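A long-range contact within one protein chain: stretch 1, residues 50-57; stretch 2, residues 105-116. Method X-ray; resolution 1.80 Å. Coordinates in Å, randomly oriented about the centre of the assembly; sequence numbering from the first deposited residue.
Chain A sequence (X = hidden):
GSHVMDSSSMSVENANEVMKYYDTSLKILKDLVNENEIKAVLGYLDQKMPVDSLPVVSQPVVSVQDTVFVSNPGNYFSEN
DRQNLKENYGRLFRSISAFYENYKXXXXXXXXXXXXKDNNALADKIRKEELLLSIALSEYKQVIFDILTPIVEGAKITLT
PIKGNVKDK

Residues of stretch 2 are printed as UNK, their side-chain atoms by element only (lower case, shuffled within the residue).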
ATOM      1  N   PRO A  50      16.764  19.085  10.433  1.00 17.67           N
ATOM      2  CA  PRO A  50      17.158  20.297   9.691  1.00 17.23           C
ATOM      3  C   PRO A  50      16.426  20.315   8.339  1.00 20.42           C
ATOM      4  O   PRO A  50      16.346  19.298   7.642  1.00 18.14           O
ATOM      5  CB  PRO A  50      18.676  20.141   9.521  1.00 20.37           C
ATOM      6  CG  PRO A  50      19.088  19.111  10.543  1.00 24.80           C
ATOM      7  CD  PRO A  50      17.920  18.184  10.646  1.00 19.58           C
ATOM      8  N   VAL A  51      15.825  21.445   8.009  1.00 17.21           N
ATOM      9  CA  VAL A  51      15.054  21.613   6.777  1.00 16.67           C
ATOM     10  C   VAL A  51      15.897  21.255   5.529  1.00 19.40           C
ATOM     11  O   VAL A  51      15.385  20.566   4.642  1.00 17.72           O
ATOM     12  CB  VAL A  51      14.526  23.066   6.726  1.00 22.51           C
ATOM     13  CG1 VAL A  51      14.046  23.435   5.339  1.00 23.32           C
ATOM     14  CG2 VAL A  51      13.415  23.280   7.750  1.00 21.66           C
ATOM     15  N   ASP A  52      17.182  21.680   5.481  1.00 17.47           N
ATOM     16  CA  ASP A  52      18.046  21.421   4.309  1.00 18.34           C
ATOM     17  C   ASP A  52      18.507  19.951   4.216  1.00 21.77           C
ATOM     18  O   ASP A  52      19.033  19.535   3.175  1.00 21.56           O
ATOM     19  CB  ASP A  52      19.249  22.385   4.307  1.00 21.09           C
ATOM     20  CG  ASP A  52      18.815  23.820   4.032  1.00 33.51           C
ATOM     21  OD1 ASP A  52      17.712  24.014   3.441  1.00 34.62           O
ATOM     22  OD2 ASP A  52      19.538  24.743   4.446  1.00 42.42           O
ATOM     23  N   SER A  53      18.241  19.155   5.269  1.00 16.60           N
ATOM     24  CA  SER A  53      18.602  17.729   5.287  1.00 17.23           C
ATOM     25  C   SER A  53      17.500  16.810   4.730  1.00 20.21           C
ATOM     26  O   SER A  53      17.758  15.617   4.572  1.00 19.90           O
ATOM     27  CB  SER A  53      18.921  17.291   6.715  1.00 19.14           C
ATOM     28  OG  SER A  53      20.095  17.957   7.152  1.00 24.94           O
ATOM     29  N   LEU A  54      16.283  17.334   4.462  1.00 13.83           N
ATOM     30  CA  LEU A  54      15.157  16.501   4.013  1.00 12.52           C
ATOM     31  C   LEU A  54      15.447  15.871   2.645  1.00 16.70           C
ATOM     32  O   LEU A  54      15.635  16.592   1.664  1.00 15.83           O
ATOM     33  CB  LEU A  54      13.835  17.300   3.970  1.00 11.55           C
ATOM     34  CG  LEU A  54      13.417  17.992   5.268  1.00 16.09           C
ATOM     35  CD1 LEU A  54      12.203  18.903   5.043  1.00 15.60           C
ATOM     36  CD2 LEU A  54      13.135  16.982   6.376  1.00 18.03           C
ATOM     37  N   PRO A  55      15.536  14.531   2.537  1.00 15.50           N
ATOM     38  CA  PRO A  55      15.869  13.956   1.231  1.00 15.21           C
ATOM     39  C   PRO A  55      14.640  13.671   0.377  1.00 17.60           C
ATOM     40  O   PRO A  55      13.532  13.571   0.892  1.00 15.68           O
ATOM     41  CB  PRO A  55      16.589  12.660   1.605  1.00 17.39           C
ATOM     42  CG  PRO A  55      15.920  12.218   2.877  1.00 21.24           C
ATOM     43  CD  PRO A  55      15.417  13.481   3.583  1.00 17.37           C
ATOM     44  N   VAL A  56      14.847  13.487  -0.926  1.00 14.95           N
ATOM     45  CA  VAL A  56      13.748  13.074  -1.809  1.00 14.75           C
ATOM     46  C   VAL A  56      13.497  11.585  -1.526  1.00 17.03           C
ATOM     47  O   VAL A  56      14.451  10.802  -1.443  1.00 15.54           O
ATOM     48  CB  VAL A  56      14.093  13.313  -3.308  1.00 20.11           C
ATOM     49  CG1 VAL A  56      13.087  12.615  -4.238  1.00 20.55           C
ATOM     50  CG2 VAL A  56      14.162  14.803  -3.615  1.00 20.17           C
ATOM     51  N   VAL A  57      12.235  11.198  -1.378  1.00 15.48           N
ATOM     52  CA  VAL A  57      11.872   9.780  -1.186  1.00 13.80           C
ATOM     53  C   VAL A  57      10.790   9.487  -2.210  1.00 18.21           C
ATOM     54  O   VAL A  57       9.660   9.908  -2.019  1.00 16.35           O
ATOM     55  CB  VAL A  57      11.444   9.415   0.262  1.00 15.82           C
ATOM     56  CG1 VAL A  57      11.164   7.916   0.328  1.00 15.93           C
ATOM     57  CG2 VAL A  57      12.566   9.784   1.259  1.00 15.33           C
ATOM     58  N   UNK A 105       5.146  17.145  -0.836  1.00 14.90           N
ATOM     59  CA  UNK A 105       4.564  18.460  -0.515  1.00 14.57           C
ATOM     60  C   UNK A 105       5.256  19.055   0.700  1.00 16.90           C
ATOM     61  O   UNK A 105       5.666  20.214   0.669  1.00 15.77           O
ATOM     62  c   UNK A 105       3.064  18.320  -0.266  1.00 18.43           C
ATOM     63  o   UNK A 105       2.492  17.825  -1.460  1.00 18.00           O
ATOM     64  c   UNK A 105       2.395  19.648   0.087  1.00 18.92           C
ATOM     65  N   UNK A 106       5.333  18.267   1.777  1.00 12.24           N
ATOM     66  CA  UNK A 106       5.961  18.668   3.031  1.00 11.60           C
ATOM     67  C   UNK A 106       7.387  19.150   2.785  1.00 13.62           C
ATOM     68  O   UNK A 106       7.737  20.224   3.244  1.00 12.77           O
ATOM     69  o   UNK A 106       8.602  18.599   8.950  1.00 14.99           O
ATOM     70  c   UNK A 106       6.663  17.796   5.328  1.00 12.94           C
ATOM     71  c   UNK A 106       5.968  18.346   6.408  1.00 15.67           C
ATOM     72  c   UNK A 106       6.609  18.612   7.619  1.00 15.11           C
ATOM     73  c   UNK A 106       8.664  17.760   6.711  1.00 13.62           C
ATOM     74  c   UNK A 106       8.009  17.482   5.508  1.00 13.45           C
ATOM     75  c   UNK A 106       5.957  17.485   4.023  1.00 11.84           C
ATOM     76  c   UNK A 106       7.955  18.312   7.765  1.00 15.70           C
ATOM     77  N   UNK A 107       8.220  18.338   2.109  1.00 11.98           N
ATOM     78  CA  UNK A 107       9.625  18.717   1.874  1.00 12.14           C
ATOM     79  C   UNK A 107       9.751  20.059   1.111  1.00 14.58           C
ATOM     80  O   UNK A 107      10.534  20.920   1.527  1.00 12.90           O
ATOM     81  c   UNK A 107      11.794  17.979   0.726  1.00 13.93           C
ATOM     82  n   UNK A 107      13.791  17.216  -0.489  1.00 14.24           N
ATOM     83  n   UNK A 107      15.163  18.132  -2.095  1.00 14.91           N
ATOM     84  c   UNK A 107      12.493  16.804   0.054  1.00 15.07           C
ATOM     85  n   UNK A 107      12.904  18.016  -2.465  1.00 16.99           N
ATOM     86  c   UNK A 107      10.352  17.602   1.121  1.00 10.79           C
ATOM     87  c   UNK A 107      13.953  17.785  -1.680  1.00 24.35           C
ATOM     88  N   UNK A 108       8.952  20.260   0.064  1.00 14.58           N
ATOM     89  CA  UNK A 108       8.998  21.500  -0.729  1.00 15.45           C
ATOM     90  C   UNK A 108       8.527  22.716   0.083  1.00 20.63           C
ATOM     91  O   UNK A 108       9.125  23.794  -0.023  1.00 20.15           O
ATOM     92  c   UNK A 108       8.156  21.339  -2.000  1.00 16.17           C
ATOM     93  c   UNK A 108       7.840  20.259  -4.299  1.00 21.52           C
ATOM     94  c   UNK A 108      10.146  20.246  -3.237  1.00 21.83           C
ATOM     95  c   UNK A 108       8.617  20.201  -2.969  1.00 19.78           C
ATOM     96  N   UNK A 109       7.497  22.524   0.919  1.00 16.28           N
ATOM     97  CA  UNK A 109       6.910  23.556   1.784  1.00 16.11           C
ATOM     98  C   UNK A 109       7.890  23.928   2.913  1.00 18.32           C
ATOM     99  O   UNK A 109       7.936  25.095   3.313  1.00 18.52           O
ATOM    100  o   UNK A 109       3.528  24.646   7.373  1.00 21.62           O
ATOM    101  c   UNK A 109       4.125  24.560   3.753  1.00 17.60           C
ATOM    102  c   UNK A 109       3.641  24.970   4.996  1.00 17.53           C
ATOM    103  c   UNK A 109       4.009  24.277   6.139  1.00 21.87           C
ATOM    104  c   UNK A 109       4.890  23.217   6.050  1.00 17.77           C
ATOM    105  c   UNK A 109       5.389  22.835   4.806  1.00 17.76           C
ATOM    106  c   UNK A 109       5.063  23.536   3.646  1.00 16.73           C
ATOM    107  c   UNK A 109       5.533  23.053   2.288  1.00 16.69           C
ATOM    108  N   UNK A 110       8.668  22.955   3.441  1.00 13.47           N
ATOM    109  CA  UNK A 110       9.670  23.292   4.464  1.00 12.14           C
ATOM    110  C   UNK A 110      10.861  24.034   3.810  1.00 18.35           C
ATOM    111  O   UNK A 110      11.314  25.066   4.319  1.00 17.59           O
ATOM    112  c   UNK A 110      10.199  22.014   5.180  1.00 12.22           C
ATOM    113 se   UNK A 110       8.258  22.438   7.344  0.75 21.11          SE
ATOM    114  c   UNK A 110       9.155  21.278   6.031  1.00 15.36           C
ATOM    115  c   UNK A 110       9.825  22.884   8.461  1.00 18.28           C
ATOM    116  N   UNK A 111      11.380  23.487   2.699  1.00 15.59           N
ATOM    117  CA  UNK A 111      12.590  24.023   2.054  1.00 17.19           C
ATOM    118  C   UNK A 111      12.391  25.373   1.358  1.00 23.89           C
ATOM    119  O   UNK A 111      13.384  26.080   1.164  1.00 25.26           O
ATOM    120  c   UNK A 111      13.798  21.839   1.892  1.00 18.00           C
ATOM    121  c   UNK A 111      14.455  20.766   1.070  1.00 23.82           C
ATOM    122  o   UNK A 111      14.234  20.625  -0.147  1.00 18.83           O
ATOM    123  n   UNK A 111      15.254  19.947   1.736  1.00 18.03           N
ATOM    124  c   UNK A 111      13.181  22.998   1.087  1.00 17.84           C
ATOM    125  N   UNK A 112      11.147  25.752   1.002  1.00 19.96           N
ATOM    126  CA  UNK A 112      10.943  27.059   0.361  1.00 21.13           C
ATOM    127  C   UNK A 112      10.442  28.074   1.406  1.00 27.73           C
ATOM    128  O   UNK A 112      10.007  29.173   1.044  1.00 29.66           O
ATOM    129  o   UNK A 112       8.160  26.742   0.626  1.00 28.82           O
ATOM    130  c   UNK A 112       8.538  26.729  -0.569  1.00 32.41           C
ATOM    131  c   UNK A 112      10.010  26.955  -0.864  1.00 22.83           C
ATOM    132  o   UNK A 112       7.770  26.473  -1.530  1.00 39.91           O
ATOM    133  N   UNK A 113      10.473  27.679   2.704  1.00 24.19           N
ATOM    134  CA  UNK A 113      10.117  28.506   3.875  1.00 24.83           C
ATOM    135  C   UNK A 113       8.616  28.879   3.938  1.00 26.72           C
ATOM    136  O   UNK A 113       8.253  29.787   4.700  1.00 26.09           O
ATOM    137  n   UNK A 113      13.660  31.184   2.766  1.00 76.35           N
ATOM    138  c   UNK A 113      12.477  29.536   4.061  1.00 50.90           C
ATOM    139  c   UNK A 113      13.255  30.821   3.975  1.00 81.04           C
ATOM    140  o   UNK A 113      13.483  31.509   4.978  1.00 77.59           O
ATOM    141  c   UNK A 113      10.980  29.794   3.934  1.00 27.55           C
ATOM    142  N   UNK A 114       7.741  28.138   3.219  1.00 22.04           N
ATOM    143  CA  UNK A 114       6.280  28.369   3.284  1.00 22.28           C
ATOM    144  C   UNK A 114       5.744  28.122   4.703  1.00 26.09           C
ATOM    145  O   UNK A 114       4.738  28.742   5.082  1.00 27.31           O
ATOM    146  o   UNK A 114       5.770  27.836   0.954  1.00 28.48           O
ATOM    147  c   UNK A 114       5.529  27.479   2.302  1.00 24.25           C
ATOM    148  N   UNK A 115       6.437  27.260   5.511  1.00 21.32           N
ATOM    149  CA  UNK A 115       6.027  26.966   6.889  1.00 21.43           C
ATOM    150  C   UNK A 115       6.013  28.215   7.776  1.00 26.55           C
ATOM    151  O   UNK A 115       5.261  28.253   8.752  1.00 25.41           O
ATOM    152  c   UNK A 115       9.935  27.094   9.482  1.00 29.31           C
ATOM    153  c   UNK A 115       8.302  26.281   7.875  1.00 25.11           C
ATOM    154  c   UNK A 115       8.630  26.713   9.158  1.00 28.01           C
ATOM    155  c   UNK A 115      10.934  27.004   8.525  1.00 35.83           C
ATOM    156  o   UNK A 115      12.224  27.373   8.834  1.00 37.10           O
ATOM    157  c   UNK A 115       6.890  25.864   7.532  1.00 22.47           C
ATOM    158  c   UNK A 115       9.325  26.191   6.932  1.00 25.28           C
ATOM    159  c   UNK A 115      10.635  26.545   7.251  1.00 26.42           C
ATOM    160  N   UNK A 116       6.849  29.217   7.450  1.00 24.52           N
ATOM    161  CA  UNK A 116       6.911  30.479   8.212  1.00 25.02           C
ATOM    162  C   UNK A 116       5.625  31.277   8.011  1.00 29.83           C
ATOM    163  O   UNK A 116       5.188  31.966   8.931  1.00 30.66           O
ATOM    164  c   UNK A 116       9.472  30.652   8.112  1.00 38.08           C
ATOM    165  n   UNK A 116      12.281  30.733   9.461  1.00 64.03           N
ATOM    166  c   UNK A 116       8.134  31.313   7.777  1.00 27.42           C
ATOM    167  c   UNK A 116      11.992  30.918   8.010  1.00 56.92           C
ATOM    168  c   UNK A 116      10.647  31.565   7.764  1.00 48.19           C
TER
HETATM  169  O   HOH W   1      15.766  26.205   3.250  1.00 43.27           O
HETATM  170  O   HOH W   2      17.265  18.248  -0.034  1.00 36.40           O

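Position 105 carries three side-chain atoms, one carbon bearing an oxygen and a second carbon, and lies beyond reach of stretch 1; this branched hydroxyl is Thr105. Position 106 has a carbon leading to a six-carbon ring with a terminal oxygen, and a ring carbon approaches CD1 of Leu54; this is Tyr106. Its ring meets Leu54 obliquely, CD1 of Leu54 lying 4.1 Å from CE2 of Tyr106, and its OH is hydrogen-bonded elsewhere in the structure.

At position 107 three carbons lead to a nitrogen and then to a carbon holding two more nitrogens; the first nitrogen lies close to the backbone O of Leu54, and the last carbon close to CG2 of Val56. This guanidinium group marks Arg107. Chi1 to chi3 are all t, so the chain is extended, which carries the guanidinium to the carbonyl of Leu54 and the side chain of Val56. NE of Arg107 donates to the backbone O of Leu54 (2.9 Å, N-H...O angle 157°), an acceptor near the guanidinium plane, while CG2 of Val56 sits over one face, 3.6 Å from CZ of Arg107.

Position 108 shows four carbons forked at the second, and no atom touches stretch 1: Leu108, whose CB points away. Position 109 is again a carbon and a six-carbon ring with one oxygen, buried but out of reach of stretch 1: Tyr109.

Position 110 is an unbranched run of two carbons, a selenium and a carbon, touching Val51 with its last carbon and Leu54 with its first. Selenium identifies selenomethionine, Met110. CE of Met110 lies 3.7 Å from CG2 of Val51, its CB lies 3.7 Å from CD1 of Leu54, and its backbone O is 3.3 Å from CG1 of Val51.

At position 111 three carbons end in one oxygen and one nitrogen, and the nitrogen lies close to the backbone O of Val51 and that of Leu54; this is Gln111. Its CB points sideways, but the side-chain end comes nearer. NE2 of Gln111 donates to O of Val51 (3.0 Å, 169°) and, weakly, to O of Leu54 (3.4 Å, 132°).

Position 112 has two carbons, the second with two oxygens, a carboxylate without contact to stretch 1: Asp112, the first residue to leave helical phi/psi. Its CA-to-CB bond points away from stretch 1. Position 113 repeats the three-carbon amide pattern, with phi/psi of 67/19° and no contact: Gln113. Position 114 has one carbon and one oxygen, out of reach of stretch 1: Ser114. OG of Ser114 donates to OD1 of Asp112 at 2.6 Å, a bond local to the turn.

Position 115 is a carbon and a phenol ring, a ring carbon nearing CG2 of Val51: Tyr115, whose CE1 is 4.3 Å from CG2 of Val51. Position 116 has four carbons in a row ending in nitrogen and does not reach stretch 1: Lys116.

The contact joins apolar packing to side-chain capture of loop carbonyls. CB of Val51 and CB of Leu54 point toward the helix, and Met110 touches both residues. Arg107 and Gln111, one helical turn apart, bond to the carbonyls of Val51 and Leu54. Water 2 reinforces this network, donating to O of Leu54 and accepting from NH2 of Arg107 (both 2.9 Å), while water 1 donates to OD1 of Asp52 (2.9 Å) and O of Gln111 (3.2 Å). Together the two stretches bury 427 Å².

Stretch 2 (105-116) TYRLYMQDQSYK
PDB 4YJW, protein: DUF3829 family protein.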